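FEZ-1 protein (Fluoribacter gormanii, PDB 5WCK) probably hydrolyses beta-lactam antibiotics, acting as a monomeric, zinc-dependent metallo-beta-lactamase of subclass B3. Local coordinates at residues A[23-28]-A[212-216]; A[40-44]-A[74-80]; A[219-224]-A[235-239]. The protein carries 2 engineered substitutions. All coordinates share one frame. Numbering follows the deposited sequence.

Contact 1: A[23-28]-A[212-216]; sequences DDLASY and LGSHA. With ZN (zinc ion), chain C.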
loop_
_atom_site.group_PDB
_atom_site.type_symbol
_atom_site.label_atom_id
_atom_site.label_comp_id
_atom_site.label_asym_id
_atom_site.label_seq_id
_atom_site.Cartn_x
_atom_site.Cartn_y
_atom_site.Cartn_z
ATOM N N ASP A 23 -7.867 -0.811 11.602
ATOM C CA ASP A 23 -8.806 -1.833 11.170
ATOM C C ASP A 23 -9.238 -1.646 9.706
ATOM O O ASP A 23 -10.103 -2.419 9.215
ATOM C CB ASP A 23 -10.015 -1.871 12.105
ATOM C CG ASP A 23 -10.993 -0.726 11.932
ATOM O OD1 ASP A 23 -10.625 0.301 11.336
ATOM O OD2 ASP A 23 -12.167 -0.897 12.400
ATOM N N ASP A 24 -8.676 -0.636 9.022
ATOM C CA ASP A 24 -9.000 -0.326 7.621
ATOM C C ASP A 24 -7.703 0.017 6.881
ATOM O O ASP A 24 -7.173 -0.811 6.121
ATOM C CB ASP A 24 -10.046 0.792 7.532
ATOM C CG ASP A 24 -10.217 1.356 6.138
ATOM O OD1 ASP A 24 -9.918 0.620 5.161
ATOM O OD2 ASP A 24 -10.619 2.548 6.028
ATOM N N LEU A 25 -7.184 1.224 7.112
ATOM C CA LEU A 25 -5.966 1.667 6.458
ATOM C C LEU A 25 -4.801 0.829 6.996
ATOM O O LEU A 25 -4.596 0.751 8.228
ATOM C CB LEU A 25 -5.766 3.161 6.730
ATOM C CG LEU A 25 -6.952 4.043 6.368
ATOM C CD1 LEU A 25 -6.695 5.508 6.706
ATOM C CD2 LEU A 25 -7.339 3.859 4.909
ATOM N N ALA A 26 -4.121 0.118 6.087
ATOM C CA ALA A 26 -3.096 -0.890 6.437
ATOM C C ALA A 26 -1.697 -0.287 6.347
ATOM O O ALA A 26 -1.366 0.334 5.344
ATOM C CB ALA A 26 -3.178 -2.069 5.505
ATOM N N SER A 27 -0.895 -0.489 7.400
ATOM C CA SER A 27 0.490 -0.031 7.454
ATOM C C SER A 27 1.364 -1.193 7.912
ATOM O O SER A 27 0.917 -2.069 8.680
ATOM C CB SER A 27 0.667 1.141 8.388
ATOM O OG SER A 27 -0.055 2.256 7.915
ATOM N N TYR A 28 2.618 -1.193 7.445
ATOM C CA TYR A 28 3.507 -2.313 7.622
ATOM C C TYR A 28 4.861 -1.814 8.118
ATOM O O TYR A 28 5.337 -0.758 7.700
ATOM C CB TYR A 28 3.665 -3.085 6.305
ATOM C CG TYR A 28 2.348 -3.566 5.754
ATOM C CD1 TYR A 28 1.810 -4.770 6.180
ATOM C CD2 TYR A 28 1.583 -2.784 4.910
ATOM C CE1 TYR A 28 0.562 -5.191 5.743
ATOM C CE2 TYR A 28 0.344 -3.193 4.445
ATOM C CZ TYR A 28 -0.174 -4.413 4.863
ATOM O OH TYR A 28 -1.389 -4.891 4.446
ATOM N N LEU A 212 -1.443 -9.413 0.981
ATOM C CA LEU A 212 -1.668 -8.184 1.763
ATOM C C LEU A 212 -2.127 -7.072 0.816
ATOM O O LEU A 212 -2.197 -7.260 -0.434
ATOM C CB LEU A 212 -0.374 -7.804 2.492
ATOM C CG LEU A 212 0.189 -8.869 3.429
ATOM C CD1 LEU A 212 1.598 -8.500 3.883
ATOM C CD2 LEU A 212 -0.721 -9.063 4.635
ATOM N N GLY A 213 -2.432 -5.910 1.401
ATOM C CA GLY A 213 -2.949 -4.807 0.628
ATOM C C GLY A 213 -2.975 -3.516 1.411
ATOM O O GLY A 213 -2.668 -3.458 2.594
ATOM N N SER A 214 -3.272 -2.449 0.684
ATOM C CA SER A 214 -3.337 -1.094 1.275
ATOM C C SER A 214 -4.542 -0.925 2.214
ATOM O O SER A 214 -4.518 -0.033 3.066
ATOM C CB SER A 214 -3.304 -0.082 0.196
ATOM O OG SER A 214 -4.352 -0.297 -0.743
ATOM N N HIS A 215 -5.574 -1.763 2.064
ATOM C CA HIS A 215 -6.725 -1.775 2.934
ATOM C C HIS A 215 -6.936 -3.187 3.495
ATOM O O HIS A 215 -6.856 -4.186 2.768
ATOM C CB HIS A 215 -8.007 -1.318 2.218
ATOM C CG HIS A 215 -8.035 0.119 1.839
ATOM N ND1 HIS A 215 -8.661 1.061 2.636
ATOM C CD2 HIS A 215 -7.505 0.795 0.803
ATOM C CE1 HIS A 215 -8.544 2.243 2.070
ATOM N NE2 HIS A 215 -7.844 2.121 0.947
ATOM N N ALA A 216 -7.250 -3.231 4.789
ATOM C CA ALA A 216 -7.518 -4.457 5.546
ATOM C C ALA A 216 -8.566 -5.341 4.864
ATOM O O ALA A 216 -8.414 -6.577 4.807
ATOM C CB ALA A 216 -7.968 -4.089 6.936
HETATM ZN ZN ZN C . -7.280 3.709 -0.223
HETATM O O HOH W 1 -7.417 5.093 -1.679
#
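The loop 23-28 meets the end of strand 210-213 through a single antiparallel bridge. Leu25 and His215, CA atoms 5.0 Å apart, form a non-hydrogen-bonded pair flanked by two backbone bonds: Ala26 N donates to Ser214 O (3.1 Å) and Ala216 N to Asp24 O (2.8 Å, nearly linear). The same Asp24 O also receives a CA-H...O contact from His215 CA (3.4 Å). This pairing sets the backbone of a zinc ligand. His215 NE2 binds ZN at 2.0 Å, as in the dinuclear site of metallo-beta-lactamases, where Asp75, His76 and water 1 complete the coordination of this ion. The other ring nitrogen, His215 ND1, donates to Asp24 OD1 (2.9 Å), a His-carboxylate bond that fixes the ring orientation, while Asp24 OD2 bonds Tyr2. Leu25 CD2 packs 3.5 Å from His215 CE1. Farther along, Tyr28 OH donates to Gly213 O (2.7 Å), and Tyr28 CE1 lies 3.9 Å from Leu212 CD1.

Contact 2: A[40-44]-A[74-80]; sequences NSDLE and FDHAAGS. With ZN (zinc ion), chain C.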
loop_
_atom_site.group_PDB
_atom_site.type_symbol
_atom_site.label_atom_id
_atom_site.label_comp_id
_atom_site.label_asym_id
_atom_site.label_seq_id
_atom_site.Cartn_x
_atom_site.Cartn_y
_atom_site.Cartn_z
ATOM N N ASN A 40 2.996 3.128 4.423
ATOM C CA ASN A 40 1.698 3.840 4.584
ATOM C C ASN A 40 1.663 4.685 5.867
ATOM O O ASN A 40 1.693 4.126 6.908
ATOM C CB ASN A 40 0.464 2.968 4.335
ATOM C CG ASN A 40 0.437 2.404 2.932
ATOM O OD1 ASN A 40 0.705 3.097 1.985
ATOM N ND2 ASN A 40 0.080 1.141 2.802
ATOM N N SER A 41 1.538 6.001 5.709
ATOM C CA SER A 41 1.473 6.952 6.848
ATOM C C SER A 41 0.009 7.221 7.229
ATOM O O SER A 41 -0.211 7.778 8.271
ATOM C CB SER A 41 2.181 8.215 6.496
ATOM O OG SER A 41 1.671 8.696 5.277
ATOM N N ASP A 42 -0.926 6.812 6.369
ATOM C CA ASP A 42 -2.363 6.891 6.669
ATOM C C ASP A 42 -2.786 8.350 6.893
ATOM O O ASP A 42 -2.215 9.270 6.330
ATOM C CB ASP A 42 -2.707 5.928 7.799
ATOM C CG ASP A 42 -2.263 4.496 7.552
ATOM O OD1 ASP A 42 -2.011 4.166 6.372
ATOM O OD2 ASP A 42 -2.193 3.730 8.538
ATOM N N LEU A 43 -3.861 8.549 7.661
ATOM C CA LEU A 43 -4.323 9.920 7.943
ATOM C C LEU A 43 -3.414 10.553 9.007
ATOM O O LEU A 43 -2.795 9.836 9.806
ATOM C CB LEU A 43 -5.759 9.867 8.460
ATOM C CG LEU A 43 -6.768 9.155 7.574
ATOM C CD1 LEU A 43 -8.110 9.056 8.286
ATOM C CD2 LEU A 43 -6.901 9.844 6.235
ATOM N N GLU A 44 -3.399 11.891 9.064
ATOM C CA GLU A 44 -2.655 12.582 10.124
ATOM C C GLU A 44 -3.047 12.039 11.501
ATOM O O GLU A 44 -2.184 11.835 12.367
ATOM C CB GLU A 44 -2.903 14.088 10.066
ATOM C CG GLU A 44 -2.173 14.783 8.951
ATOM C CD GLU A 44 -2.290 16.298 9.029
ATOM O OE1 GLU A 44 -2.105 16.971 7.993
ATOM O OE2 GLU A 44 -2.605 16.794 10.127
ATOM N N PHE A 74 -4.722 10.494 -0.071
ATOM C CA PHE A 74 -4.653 10.971 1.316
ATOM C C PHE A 74 -4.769 9.839 2.344
ATOM O O PHE A 74 -4.151 9.928 3.419
ATOM C CB PHE A 74 -5.725 12.039 1.589
ATOM C CG PHE A 74 -7.121 11.490 1.694
ATOM C CD1 PHE A 74 -7.891 11.277 0.563
ATOM C CD2 PHE A 74 -7.649 11.125 2.921
ATOM C CE1 PHE A 74 -9.158 10.722 0.652
ATOM C CE2 PHE A 74 -8.916 10.573 3.011
ATOM C CZ PHE A 74 -9.670 10.365 1.877
ATOM N N ASP A 75 -5.560 8.792 2.055
ATOM C CA ASP A 75 -5.813 7.744 3.039
ATOM C C ASP A 75 -4.569 6.873 3.259
ATOM O O ASP A 75 -4.537 6.155 4.247
ATOM C CB ASP A 75 -7.051 6.904 2.705
ATOM C CG ASP A 75 -7.061 6.223 1.349
ATOM O OD1 ASP A 75 -6.557 6.836 0.396
ATOM O OD2 ASP A 75 -7.627 5.107 1.235
ATOM N N HIS A 76 -3.588 6.915 2.347
ATOM C CA HIS A 76 -2.341 6.166 2.515
ATOM C C HIS A 76 -1.138 7.057 2.805
ATOM O O HIS A 76 -0.149 6.551 3.352
ATOM C CB HIS A 76 -2.095 5.263 1.292
ATOM C CG HIS A 76 -3.292 4.430 1.007
ATOM N ND1 HIS A 76 -3.681 3.398 1.829
ATOM C CD2 HIS A 76 -4.274 4.562 0.091
ATOM C CE1 HIS A 76 -4.832 2.910 1.406
ATOM N NE2 HIS A 76 -5.208 3.567 0.326
ATOM N N ALA A 77 -1.214 8.352 2.469
ATOM C CA ALA A 77 -0.025 9.217 2.422
ATOM C C ALA A 77 -0.183 10.529 3.208
ATOM O O ALA A 77 0.778 11.289 3.259
ATOM C CB ALA A 77 0.332 9.524 0.994
ATOM N N ALA A 78 -1.356 10.828 3.769
ATOM C CA ALA A 78 -1.545 12.169 4.407
ATOM C C ALA A 78 -0.590 12.389 5.586
ATOM O O ALA A 78 -0.169 13.531 5.837
ATOM C CB ALA A 78 -2.960 12.334 4.870
ATOM N N GLY A 79 -0.260 11.322 6.303
ATOM C CA GLY A 79 0.578 11.397 7.521
ATOM C C GLY A 79 2.070 11.530 7.250
ATOM O O GLY A 79 2.853 11.577 8.203
ATOM N N SER A 80 2.500 11.573 5.984
ATOM C CA SER A 80 3.923 11.410 5.653
ATOM C C SER A 80 4.761 12.574 6.195
ATOM O O SER A 80 5.837 12.338 6.741
ATOM C CB SER A 80 4.149 11.188 4.197
ATOM O OG SER A 80 3.604 9.911 3.809
HETATM ZN ZN ZN C . -7.280 3.709 -0.223
HETATM O O HOH W 2 -2.850 2.490 4.320
HETATM O O HOH W 3 -1.812 15.815 5.685
HETATM O O HOH W 1 -7.417 5.093 -1.679
#
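His76 O takes two backbone bonds from the turning loop 40-44, Ser41 N at 3.0 Å and Asp42 N at 3.1 Å. In return, Gly79 N donates to Asp42 O (2.8 Å), so Asp42 is held through both its N and its O, by His76 of the short helix and by Gly79 of the turn that follows. The hydroxyls Ser41 OG and Ser80 OG share a hydrogen bond of 2.7 Å. Water 2 joins the side chains on the metal side: it accepts from His76 ND1 (2.8 Å) and lies 2.8 Å from Asp42 OD1, to which it can donate; the partner oxygen, Asp42 OD2, bonds Ser27. The other ring nitrogen, His76 NE2, coordinates ZN at 2.1 Å beside Asp75 OD2 at 2.0 Å; water 1, itself a zinc ligand, donates to Asp75 OD1 (2.8 Å). Asp75 and His76 close the HxHxDH zinc motif of metallo-beta-lactamases, which starts at His71; the loop after strand 35-39 packs against this part of the motif through backbone bonds and water 2. Asp42 CA makes a CA-H...O contact to Asp75 O (3.3 Å). Ala77 to Ser80 form a type I turn, and a CB on Gly79 would sit 2.4 Å from Ser41 O, a clash. Farther out, Leu43 CD2 meets the edge of the Phe74 ring, 3.6 Å from Phe74 CD2, and Leu43 also touches Leu25 and Pro5. At the surface, water 3 donates to Glu44 OE1 (2.6 Å) and Ala78 O (2.8 Å), while Glu44 OE1 also bonds Thr120.

Contact 3: A[219-224]-A[235-239]; sequences FDLKNK and PFVDP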
loop_
_atom_site.group_PDB
_atom_site.type_symbol
_atom_site.label_atom_id
_atom_site.label_comp_id
_atom_site.label_asym_id
_atom_site.label_seq_id
_atom_site.Cartn_x
_atom_site.Cartn_y
_atom_site.Cartn_z
ATOM N N PHE A 219 -7.820 -8.153 2.035
ATOM C CA PHE A 219 -7.160 -9.428 2.287
ATOM C C PHE A 219 -7.703 -10.105 3.550
ATOM O O PHE A 219 -7.114 -11.055 4.000
ATOM C CB PHE A 219 -5.641 -9.264 2.341
ATOM C CG PHE A 219 -5.101 -8.389 3.446
ATOM C CD1 PHE A 219 -5.022 -7.009 3.278
ATOM C CD2 PHE A 219 -4.672 -8.928 4.643
ATOM C CE1 PHE A 219 -4.482 -6.203 4.274
ATOM C CE2 PHE A 219 -4.156 -8.114 5.649
ATOM C CZ PHE A 219 -4.078 -6.751 5.468
ATOM N N ASP A 220 -8.841 -9.642 4.081
ATOM C CA ASP A 220 -9.528 -10.357 5.198
ATOM C C ASP A 220 -8.688 -10.284 6.479
ATOM O O ASP A 220 -8.582 -11.273 7.194
ATOM C CB ASP A 220 -9.897 -11.796 4.822
ATOM C CG ASP A 220 -11.013 -12.408 5.659
ATOM O OD1 ASP A 220 -11.747 -11.641 6.304
ATOM O OD2 ASP A 220 -11.128 -13.658 5.642
ATOM N N LEU A 221 -8.124 -9.115 6.779
ATOM C CA LEU A 221 -7.276 -8.907 7.976
ATOM C C LEU A 221 -7.977 -9.428 9.232
ATOM O O LEU A 221 -7.367 -10.144 10.020
ATOM C CB LEU A 221 -6.939 -7.424 8.158
ATOM C CG LEU A 221 -6.284 -7.065 9.501
ATOM C CD1 LEU A 221 -4.874 -7.610 9.571
ATOM C CD2 LEU A 221 -6.301 -5.565 9.754
ATOM N N LYS A 222 -9.216 -8.987 9.449
ATOM C CA LYS A 222 -9.864 -9.279 10.744
ATOM C C LYS A 222 -10.006 -10.783 10.988
ATOM O O LYS A 222 -9.616 -11.275 12.054
ATOM C CB LYS A 222 -11.235 -8.608 10.850
ATOM C CG LYS A 222 -11.204 -7.091 10.856
ATOM C CD LYS A 222 -12.597 -6.539 10.739
ATOM C CE LYS A 222 -12.686 -5.041 10.806
ATOM N NZ LYS A 222 -14.075 -4.611 10.550
ATOM N N ASN A 223 -10.578 -11.526 10.031
ATOM C CA ASN A 223 -10.804 -12.964 10.216
ATOM C C ASN A 223 -9.465 -13.703 10.297
ATOM O O ASN A 223 -9.326 -14.632 11.064
ATOM C CB ASN A 223 -11.734 -13.556 9.158
ATOM C CG ASN A 223 -13.147 -13.028 9.292
ATOM O OD1 ASN A 223 -13.785 -13.167 10.347
ATOM N ND2 ASN A 223 -13.658 -12.393 8.245
ATOM N N LYS A 224 -8.469 -13.273 9.517
ATOM C CA LYS A 224 -7.178 -13.927 9.560
ATOM C C LYS A 224 -6.483 -13.674 10.906
ATOM O O LYS A 224 -5.822 -14.541 11.414
ATOM C CB LYS A 224 -6.322 -13.473 8.385
ATOM C CG LYS A 224 -6.754 -14.101 7.066
ATOM C CD LYS A 224 -5.996 -13.567 5.879
ATOM C CE LYS A 224 -6.430 -14.211 4.579
ATOM N NZ LYS A 224 -5.882 -13.506 3.400
ATOM N N PRO A 235 -2.240 -17.963 8.829
ATOM C CA PRO A 235 -3.399 -17.667 7.999
ATOM C C PRO A 235 -3.184 -16.548 6.964
ATOM O O PRO A 235 -4.012 -16.424 6.053
ATOM C CB PRO A 235 -4.475 -17.219 8.994
ATOM C CG PRO A 235 -3.705 -16.774 10.210
ATOM C CD PRO A 235 -2.464 -17.634 10.244
ATOM N N PHE A 236 -2.060 -15.818 7.078
ATOM C CA PHE A 236 -1.754 -14.777 6.103
ATOM C C PHE A 236 -1.084 -15.405 4.876
ATOM O O PHE A 236 -0.950 -14.742 3.872
ATOM C CB PHE A 236 -0.945 -13.647 6.733
ATOM C CG PHE A 236 -1.787 -12.856 7.699
ATOM C CD1 PHE A 236 -2.642 -11.874 7.243
ATOM C CD2 PHE A 236 -1.833 -13.200 9.043
ATOM C CE1 PHE A 236 -3.490 -11.201 8.112
ATOM C CE2 PHE A 236 -2.665 -12.520 9.913
ATOM C CZ PHE A 236 -3.504 -11.538 9.447
ATOM N N VAL A 237 -0.695 -16.678 4.949
ATOM C CA VAL A 237 -0.315 -17.444 3.737
ATOM C C VAL A 237 -1.618 -17.860 3.065
ATOM O O VAL A 237 -2.334 -18.739 3.551
ATOM C CB VAL A 237 0.591 -18.655 4.060
ATOM C CG1 VAL A 237 0.882 -19.496 2.817
ATOM C CG2 VAL A 237 1.868 -18.219 4.724
ATOM N N ASP A 238 -1.939 -17.169 1.958
ATOM C CA ASP A 238 -3.241 -17.325 1.325
ATOM C C ASP A 238 -3.099 -17.127 -0.177
ATOM O O ASP A 238 -3.668 -16.204 -0.749
ATOM C CB ASP A 238 -4.246 -16.325 1.893
ATOM C CG ASP A 238 -5.671 -16.472 1.384
ATOM O OD1 ASP A 238 -6.029 -17.567 0.861
ATOM O OD2 ASP A 238 -6.437 -15.479 1.502
ATOM N N PRO A 239 -2.373 -18.012 -0.873
ATOM C CA PRO A 239 -2.219 -17.896 -2.323
ATOM C C PRO A 239 -3.531 -17.998 -3.111
ATOM O O PRO A 239 -3.674 -17.338 -4.156
ATOM C CB PRO A 239 -1.255 -19.033 -2.685
ATOM C CG PRO A 239 -1.398 -20.010 -1.538
ATOM C CD PRO A 239 -1.611 -19.142 -0.328
HETATM O O HOH W 4 -3.132 -12.994 3.712
#
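Lys224 dominates the interface. From a chi1 near -75° its chain runs fully extended, t at chi2, chi3 and chi4, which carries NZ along the loop 235-239 to three acceptors: Asp238 OD2 (2.8 Å, a salt bridge), Phe219 O of its own segment (2.8 Å) and water 4 (2.8 Å), which in turn donates to Phe236 O (2.8 Å). The base of the same side chain covers an aromatic face, with Lys224 CB 3.9 Å from the centroid of the Phe236 ring, a CH-pi contact. With chi1 m, Phe236 turns its ring back over segment 219-224. Phe219, in a p rotamer, approaches it edge to edge (Phe219 CE2 to Phe236 CE1, 4.0 Å), and Leu221, t then p, brings CD1 to 4.1 Å from Phe236 CE1. Pro235 CG packs 3.3 Å from Lys224 O. Asp220, at positive phi between helices 216-219 and 221-229, binds Asn223 ND2 through OD1 (2.8 Å). Asp238, chi1 t, uses its second oxygen, OD1, to bond Gly241 N, so the residue at the N-cap of the C-terminal helix 239-262 is also the salt-bridge partner of helix 221-229.

In the fold
Contacts 1 and 2 converge on one zinc ion of the active site: His215 from the end of strand 210-213 and Asp75 and His76 from helix 74-77 bind it together, with His215 NE2 3.0 Å from Asp75 OD2 and water 1 common to both. Their other halves also join, Ala26 O lying 3.0 Å from Asn40 ND2 and Ser27 OG 2.8 Å from Asn40 O. The centres are 12 Å apart. Contact 3, also 12 Å from contact 1 between centres, follows it along the chain: Phe219 CE1 sits 3.4 Å from Tyr28 OH, and Ala216 O is 3.2 Å from Leu221 N. Contacts 2 and 3 do not touch, their centres 23 Å apart.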